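Local coordinates for type III effector NopAA (Sinorhizobium fredii USDA 257, PDB 6SDU), which hydrolyses xyloglucan as a secreted effector of the glycosyl hydrolase 12 family and binds cellobiose in its xyloglucanase domain, at residues K82-I87 with G205-G210. Numbering follows the deposited sequence.
Sequences KPLSSI and GDIEVG
K82 and P83 pair antiparallel with V209 and E208 where strand 72-83 ends and strand 208-218 begins, at one end of two adjacent inner strands of the larger sheet of the GH12 beta-sandwich. K82 and V209 form the hydrogen-bonded pair: K82 N gives to V209 O at 3.2 Å, and V209 N returns to K82 O at 2.8 Å. P83 and E208 follow as a non-hydrogen-bonded pair, the CG of E208 lying against the K82 carbonyl. L84 N gives a further bond to I207 O at 2.8 Å. The carboxylate of D206, centre of an inverse gamma turn, accepts both the backbone N-H and the hydroxyl of S85. OD1 accepts S85 N through its syn lone pair at 2.8 Å, while S85 OG donates to OD2 at 2.7 Å from the syn side, 27° out of the carboxylate plane; this two-point grip should limit rotation of the carboxylate. CG of D206 stands anti to the backbone N (chi1 -171°), and the carboxylate beyond it comes nearer to S85 than the direction of CB alone would suggest. The apolar part is two contacts: CB of L84 meets CG2 of I207 at 3.9 Å, and I87 CD1 touches V209 CG2 at 3.7 Å, the latter two side chains crossing at about a right angle. L84 and V209 both rest on L195 of helix 191-200, D206 touches K199 of that helix, and OE2 of E208 is hydrogen-bonded to OG of S113, just after strand 103-112.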
ATOM      1  N   LYS A  82       8.449 -13.875 -10.171  1.00 47.65           N
ATOM      2  CA  LYS A  82       9.337 -13.794 -11.323  1.00 45.55           C
ATOM      3  C   LYS A  82      10.485 -12.843 -11.011  1.00 50.09           C
ATOM      4  O   LYS A  82      10.276 -11.832 -10.335  1.00 45.37           O
ATOM      5  CB  LYS A  82       8.605 -13.281 -12.574  1.00 48.20           C
ATOM      6  CG  LYS A  82       7.546 -14.218 -13.115  1.00 59.61           C
ATOM      7  CD  LYS A  82       6.707 -13.585 -14.230  1.00 61.58           C
ATOM      8  CE  LYS A  82       7.503 -12.597 -15.050  1.00 70.61           C
ATOM      9  NZ  LYS A  82       7.939 -13.167 -16.357  1.00 78.47           N
ATOM     10  N   PRO A  83      11.696 -13.136 -11.507  1.00 48.59           N
ATOM     11  CA  PRO A  83      12.791 -12.165 -11.390  1.00 42.42           C
ATOM     12  C   PRO A  83      12.488 -10.896 -12.166  1.00 44.88           C
ATOM     13  O   PRO A  83      11.844 -10.916 -13.221  1.00 38.74           O
ATOM     14  CB  PRO A  83      13.990 -12.895 -12.016  1.00 50.74           C
ATOM     15  CG  PRO A  83      13.629 -14.331 -11.987  1.00 53.36           C
ATOM     16  CD  PRO A  83      12.140 -14.357 -12.195  1.00 55.31           C
ATOM     17  N   LEU A  84      12.971  -9.777 -11.627  1.00 42.03           N
ATOM     18  CA  LEU A  84      12.737  -8.492 -12.276  1.00 39.81           C
ATOM     19  C   LEU A  84      13.217  -8.511 -13.726  1.00 52.39           C
ATOM     20  O   LEU A  84      12.555  -7.966 -14.619  1.00 53.19           O
ATOM     21  CB  LEU A  84      13.447  -7.394 -11.498  1.00 38.50           C
ATOM     22  CG  LEU A  84      13.215  -5.981 -11.990  1.00 41.44           C
ATOM     23  CD1 LEU A  84      11.703  -5.685 -12.079  1.00 42.41           C
ATOM     24  CD2 LEU A  84      13.896  -5.084 -10.994  1.00 44.82           C
ATOM     25  N   SER A  85      14.350  -9.169 -13.979  1.00 54.23           N
ATOM     26  CA  SER A  85      14.927  -9.197 -15.319  1.00 55.01           C
ATOM     27  C   SER A  85      14.051  -9.961 -16.310  1.00 58.01           C
ATOM     28  O   SER A  85      14.035  -9.630 -17.503  1.00 57.92           O
ATOM     29  CB  SER A  85      16.329  -9.812 -15.258  1.00 46.78           C
ATOM     30  OG  SER A  85      16.294 -11.130 -14.735  1.00 49.46           O
ATOM     31  N   SER A  86      13.301 -10.960 -15.844  1.00 47.75           N
ATOM     32  CA  SER A  86      12.438 -11.727 -16.739  1.00 54.10           C
ATOM     33  C   SER A  86      11.114 -11.025 -17.030  1.00 58.70           C
ATOM     34  O   SER A  86      10.331 -11.526 -17.847  1.00 55.93           O
ATOM     35  CB  SER A  86      12.187 -13.127 -16.172  1.00 49.14           C
ATOM     36  OG  SER A  86      11.307 -13.078 -15.061  1.00 65.44           O
ATOM     37  N   ILE A  87      10.827  -9.912 -16.360  1.00 51.45           N
ATOM     38  CA  ILE A  87       9.541  -9.241 -16.491  1.00 52.11           C
ATOM     39  C   ILE A  87       9.580  -8.274 -17.667  1.00 47.43           C
ATOM     40  O   ILE A  87      10.467  -7.415 -17.757  1.00 55.50           O
ATOM     41  CB  ILE A  87       9.169  -8.508 -15.189  1.00 53.83           C
ATOM     42  CG1 ILE A  87       8.847  -9.513 -14.085  1.00 62.89           C
ATOM     43  CG2 ILE A  87       7.976  -7.574 -15.407  1.00 50.11           C
ATOM     44  CD1 ILE A  87       9.039  -8.974 -12.674  1.00 64.13           C
ATOM     45  N   GLY A 205      19.340  -5.995  -5.961  1.00 45.57           N
ATOM     46  CA  GLY A 205      19.775  -6.495  -7.263  1.00 48.46           C
ATOM     47  C   GLY A 205      18.617  -6.980  -8.116  1.00 54.78           C
ATOM     48  O   GLY A 205      17.551  -6.352  -8.134  1.00 61.46           O
ATOM     49  N   ASP A 206      18.818  -8.089  -8.838  1.00 52.99           N
ATOM     50  CA  ASP A 206      17.767  -8.700  -9.655  1.00 55.45           C
ATOM     51  C   ASP A 206      16.824  -9.437  -8.705  1.00 50.11           C
ATOM     52  O   ASP A 206      16.902 -10.646  -8.471  1.00 42.97           O
ATOM     53  CB  ASP A 206      18.342  -9.623 -10.722  1.00 58.74           C
ATOM     54  CG  ASP A 206      17.279 -10.095 -11.712  1.00 68.58           C
ATOM     55  OD1 ASP A 206      16.288  -9.351 -11.903  1.00 70.54           O
ATOM     56  OD2 ASP A 206      17.439 -11.187 -12.309  1.00 59.80           O
ATOM     57  N   ILE A 207      15.936  -8.648  -8.121  1.00 52.10           N
ATOM     58  CA  ILE A 207      14.983  -9.118  -7.129  1.00 51.70           C
ATOM     59  C   ILE A 207      13.959 -10.043  -7.782  1.00 49.57           C
ATOM     60  O   ILE A 207      13.502  -9.799  -8.911  1.00 59.02           O
ATOM     61  CB  ILE A 207      14.350  -7.849  -6.534  1.00 54.37           C
ATOM     62  CG1 ILE A 207      13.447  -8.082  -5.354  1.00 62.76           C
ATOM     63  CG2 ILE A 207      13.564  -7.092  -7.596  1.00 61.26           C
ATOM     64  CD1 ILE A 207      12.781  -6.770  -4.942  1.00 62.83           C
ATOM     65  N   GLU A 208      13.583 -11.114  -7.085  1.00 42.66           N
ATOM     66  CA  GLU A 208      12.447 -11.924  -7.518  1.00 45.07           C
ATOM     67  C   GLU A 208      11.181 -11.311  -6.921  1.00 40.58           C
ATOM     68  O   GLU A 208      10.981 -11.344  -5.704  1.00 37.68           O
ATOM     69  CB  GLU A 208      12.566 -13.394  -7.117  1.00 50.40           C
ATOM     70  CG  GLU A 208      11.467 -14.176  -7.835  1.00 63.86           C
ATOM     71  CD  GLU A 208      11.518 -15.674  -7.669  1.00 79.05           C
ATOM     72  OE1 GLU A 208      12.417 -16.297  -8.271  1.00 81.86           O
ATOM     73  OE2 GLU A 208      10.624 -16.231  -6.982  1.00 81.92           O
ATOM     74  N   VAL A 209      10.353 -10.723  -7.781  1.00 39.14           N
ATOM     75  CA  VAL A 209       9.108 -10.072  -7.382  1.00 38.33           C
ATOM     76  C   VAL A 209       8.116 -11.123  -6.894  1.00 39.90           C
ATOM     77  O   VAL A 209       7.722 -12.026  -7.642  1.00 46.05           O
ATOM     78  CB  VAL A 209       8.546  -9.250  -8.553  1.00 35.61           C
ATOM     79  CG1 VAL A 209       7.243  -8.503  -8.186  1.00 29.06           C
ATOM     80  CG2 VAL A 209       9.618  -8.290  -9.044  1.00 37.23           C
ATOM     81  N   GLY A 210       7.683 -10.989  -5.644  1.00 37.42           N
ATOM     82  CA  GLY A 210       6.793 -11.929  -4.993  1.00 33.54           C
ATOM     83  C   GLY A 210       5.337 -11.527  -5.086  1.00 42.72           C
ATOM     84  O   GLY A 210       4.551 -12.178  -5.774  1.00 49.49           O
TER